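Local coordinates for phospholyase (Arthrobacter aurescens, PDB 5G4I), which catalyses PLP-dependent elimination of phosphate, probably from phosphoethanolamine, although its fold is that of the class III transaminases, at residues G139-Y147 against A155-V163. Sequence-based numbering, arbitrary orientation.
Sequences GVLVSDFSY and AEITTGLTV. With PLP (pyridoxal-5'-phosphate), chain C.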
loop_
_atom_site.group_PDB
_atom_site.type_symbol
_atom_site.label_atom_id
_atom_site.label_comp_id
_atom_site.label_asym_id
_atom_site.label_seq_id
_atom_site.Cartn_x
_atom_site.Cartn_y
_atom_site.Cartn_z
ATOM N N GLY A 139 -5.911 23.252 1.240
ATOM C CA GLY A 139 -6.609 23.145 2.498
ATOM C C GLY A 139 -7.459 21.877 2.701
ATOM O O GLY A 139 -8.104 21.423 1.743
ATOM N N VAL A 140 -7.362 21.305 3.920
ATOM C CA VAL A 140 -8.113 20.089 4.272
ATOM C C VAL A 140 -9.027 20.341 5.446
ATOM O O VAL A 140 -8.582 20.800 6.537
ATOM C CB VAL A 140 -7.134 18.927 4.563
ATOM C CG1 VAL A 140 -7.895 17.674 5.073
ATOM C CG2 VAL A 140 -6.284 18.599 3.365
ATOM N N LEU A 141 -10.323 19.988 5.337
ATOM C CA LEU A 141 -11.274 19.938 6.456
ATOM C C LEU A 141 -11.479 18.481 6.879
ATOM O O LEU A 141 -11.820 17.646 6.013
ATOM C CB LEU A 141 -12.627 20.539 6.005
ATOM C CG LEU A 141 -12.639 22.034 5.623
ATOM C CD1 LEU A 141 -14.014 22.395 5.076
ATOM C CD2 LEU A 141 -12.306 22.957 6.737
ATOM N N VAL A 142 -11.229 18.202 8.144
ATOM C CA VAL A 142 -11.430 16.885 8.726
ATOM C C VAL A 142 -12.151 17.029 10.060
ATOM O O VAL A 142 -12.207 18.158 10.648
ATOM C CB VAL A 142 -10.143 16.072 9.000
ATOM C CG1 VAL A 142 -9.610 15.434 7.731
ATOM C CG2 VAL A 142 -9.097 16.917 9.766
ATOM N N SER A 143 -12.678 15.946 10.696
ATOM C CA SER A 143 -13.154 16.060 12.056
ATOM C C SER A 143 -11.996 16.189 13.070
ATOM O O SER A 143 -10.860 15.779 12.772
ATOM C CB SER A 143 -13.989 14.808 12.453
ATOM O OG SER A 143 -13.227 13.896 13.151
ATOM N N ASP A 144 -12.326 16.726 14.247
ATOM C CA ASP A 144 -11.387 16.847 15.362
ATOM C C ASP A 144 -11.122 15.577 16.132
ATOM O O ASP A 144 -10.335 15.637 17.092
ATOM C CB ASP A 144 -11.784 17.975 16.305
ATOM C CG ASP A 144 -12.988 17.693 17.120
ATOM O OD1 ASP A 144 -13.623 16.618 17.108
ATOM O OD2 ASP A 144 -13.423 18.723 17.785
ATOM N N PHE A 145 -11.593 14.396 15.682
ATOM C CA PHE A 145 -11.143 13.127 16.295
ATOM C C PHE A 145 -11.276 12.011 15.220
ATOM O O PHE A 145 -12.140 11.127 15.310
ATOM C CB PHE A 145 -11.867 12.827 17.626
ATOM C CG PHE A 145 -11.041 11.942 18.547
ATOM C CD1 PHE A 145 -10.005 12.496 19.232
ATOM C CD2 PHE A 145 -11.269 10.587 18.587
ATOM C CE1 PHE A 145 -9.184 11.692 20.060
ATOM C CE2 PHE A 145 -10.452 9.800 19.494
ATOM C CZ PHE A 145 -9.473 10.379 20.125
ATOM N N SER A 146 -10.396 12.110 14.218
ATOM C CA SER A 146 -10.455 11.205 13.033
ATOM C C SER A 146 -9.132 10.537 12.725
ATOM O O SER A 146 -8.056 10.967 13.181
ATOM C CB SER A 146 -10.957 11.952 11.795
ATOM O OG SER A 146 -10.249 13.118 11.543
ATOM N N TYR A 147 -9.204 9.488 11.894
ATOM C CA TYR A 147 -8.016 8.758 11.442
ATOM C C TYR A 147 -8.262 8.185 10.031
ATOM O O TYR A 147 -9.225 7.438 9.807
ATOM C CB TYR A 147 -7.601 7.645 12.414
ATOM C CG TYR A 147 -6.438 6.816 11.890
ATOM C CD1 TYR A 147 -5.158 7.330 11.846
ATOM C CD2 TYR A 147 -6.639 5.529 11.340
ATOM C CE1 TYR A 147 -4.092 6.646 11.327
ATOM C CE2 TYR A 147 -5.557 4.790 10.863
ATOM C CZ TYR A 147 -4.292 5.339 10.842
ATOM O OH TYR A 147 -3.230 4.648 10.310
ATOM N N ALA A 155 -0.626 11.721 8.117
ATOM C CA ALA A 155 -0.211 12.088 9.449
ATOM C C ALA A 155 -0.387 13.558 9.759
ATOM O O ALA A 155 -0.844 13.878 10.860
ATOM C CB ALA A 155 1.272 11.708 9.635
ATOM N N GLU A 156 -0.125 14.402 8.755
ATOM C CA GLU A 156 -0.286 15.855 8.929
ATOM C C GLU A 156 -1.719 16.296 9.178
ATOM O O GLU A 156 -1.922 17.485 9.584
ATOM C CB GLU A 156 0.317 16.597 7.718
ATOM C CG GLU A 156 1.859 16.465 7.609
ATOM C CD GLU A 156 2.437 17.058 6.339
ATOM O OE1 GLU A 156 1.684 17.448 5.432
ATOM O OE2 GLU A 156 3.667 16.990 6.146
ATOM N N ILE A 157 -2.721 15.442 8.864
ATOM C CA ILE A 157 -4.140 15.824 9.066
ATOM C C ILE A 157 -4.769 15.044 10.212
ATOM O O ILE A 157 -5.945 15.207 10.501
ATOM C CB ILE A 157 -4.965 15.678 7.753
ATOM C CG1 ILE A 157 -5.337 14.204 7.453
ATOM C CG2 ILE A 157 -4.284 16.333 6.588
ATOM C CD1 ILE A 157 -6.174 13.970 6.211
ATOM N N THR A 158 -4.008 14.118 10.879
ATOM C CA THR A 158 -4.540 13.202 11.882
ATOM C C THR A 158 -4.847 13.879 13.235
ATOM O O THR A 158 -3.962 14.526 13.812
ATOM C CB THR A 158 -3.572 12.023 12.101
ATOM O OG1 THR A 158 -3.446 11.257 10.870
ATOM C CG2 THR A 158 -4.021 11.096 13.172
ATOM N N THR A 159 -6.095 13.689 13.761
ATOM C CA THR A 159 -6.542 14.280 15.023
ATOM C C THR A 159 -6.931 13.214 16.072
ATOM O O THR A 159 -6.996 13.581 17.307
ATOM C CB THR A 159 -7.682 15.222 14.771
ATOM O OG1 THR A 159 -8.763 14.494 14.152
ATOM C CG2 THR A 159 -7.261 16.415 13.912
ATOM N N GLY A 160 -7.200 11.968 15.708
ATOM C CA GLY A 160 -7.738 10.962 16.610
ATOM C C GLY A 160 -6.780 9.915 17.059
ATOM O O GLY A 160 -7.181 8.927 17.751
ATOM N N LEU A 161 -5.518 10.083 16.721
ATOM C CA LEU A 161 -4.478 9.162 17.123
ATOM C C LEU A 161 -3.157 9.953 17.301
ATOM O O LEU A 161 -2.987 11.025 16.663
ATOM C CB LEU A 161 -4.479 8.107 15.938
ATOM C CG LEU A 161 -3.480 7.116 15.673
ATOM C CD1 LEU A 161 -4.011 5.831 15.075
ATOM C CD2 LEU A 161 -2.386 7.738 14.826
ATOM N N THR A 162 -2.214 9.466 18.162
ATOM C CA THR A 162 -0.980 10.198 18.397
ATOM C C THR A 162 0.046 10.011 17.220
ATOM O O THR A 162 0.402 8.868 16.859
ATOM C CB THR A 162 -0.315 9.689 19.711
ATOM O OG1 THR A 162 -1.181 10.024 20.758
ATOM C CG2 THR A 162 1.045 10.412 19.949
ATOM N N VAL A 163 0.499 11.142 16.666
ATOM C CA VAL A 163 1.593 11.188 15.693
ATOM C C VAL A 163 2.620 12.291 16.068
ATOM O O VAL A 163 2.246 13.241 16.803
ATOM C CB VAL A 163 1.084 11.406 14.234
ATOM C CG1 VAL A 163 0.240 10.246 13.762
ATOM C CG2 VAL A 163 0.374 12.744 14.053
HETATM N N1 PLP C . -9.562 5.174 6.969
HETATM C C2 PLP C . -10.392 4.538 7.831
HETATM C C2A PLP C . -11.748 5.121 8.136
HETATM C C3 PLP C . -9.971 3.269 8.475
HETATM O O3 PLP C . -10.787 2.612 9.344
HETATM C C4 PLP C . -8.628 2.746 8.137
HETATM C C4A PLP C . -8.119 1.488 8.728
HETATM C C5 PLP C . -7.818 3.536 7.180
HETATM C C6 PLP C . -8.340 4.713 6.650
HETATM C C5A PLP C . -6.435 3.069 6.783
HETATM O O4P PLP C . -6.499 1.717 6.335
HETATM P P PLP C . -5.151 0.867 6.108
HETATM O O1P PLP C . -4.735 0.466 7.503
HETATM O O2P PLP C . -5.589 -0.284 5.234
HETATM O O3P PLP C . -4.216 1.842 5.434
HETATM O O HOH W 1 -7.703 13.045 10.537
#
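Two hydroxyls donate to Ser143 O, at the C-terminal end of strand 140-143: Thr159 OG1 at 2.8 Å and Ser146 OG at 3.0 Å, both from the same face of the carbonyl plane. With chi1 at 59°, Thr159 OG1 lies between its own backbone N and carbonyl carbon, where it also accepts a nearly straight bond from Ser146 N (2.9 Å, 162°). Ser146 O in turn accepts from Gly160 N at 2.8 Å, and Thr159 N adds a weak bond to the same oxygen. A water donates to both Ser146 OG and Ile157 O, joining the segments once more. Gly160 CA sits 3.7 Å from the centroid of the Phe145 ring, almost on its normal, a CH-pi contact. Without the ring, as with an alanine here, Gly160 CA would lose its CH-pi partner, and its backbone would probably be less firmly held. Further along, Leu161 CD1 lies over one face of the Tyr147 ring, off centre, while Thr158 CG2 meets its edge. Tyr147 belongs to the PLP pocket, and Phe309 of the second subunit packs on it. On the strand, the side chains of Val140 and Val142 point toward Ile157 and cross it at about a right angle (Ile157 CD1 to Val142 CG1, 4.0 Å). Because Thr159 OG1 both donates and accepts, one hydroxyl joins Ser143 O to Ser146 N; with backbone bonds and a water beside it, the end of a core strand is tied to the segment whose Leu161 and Thr158 pack against Tyr147.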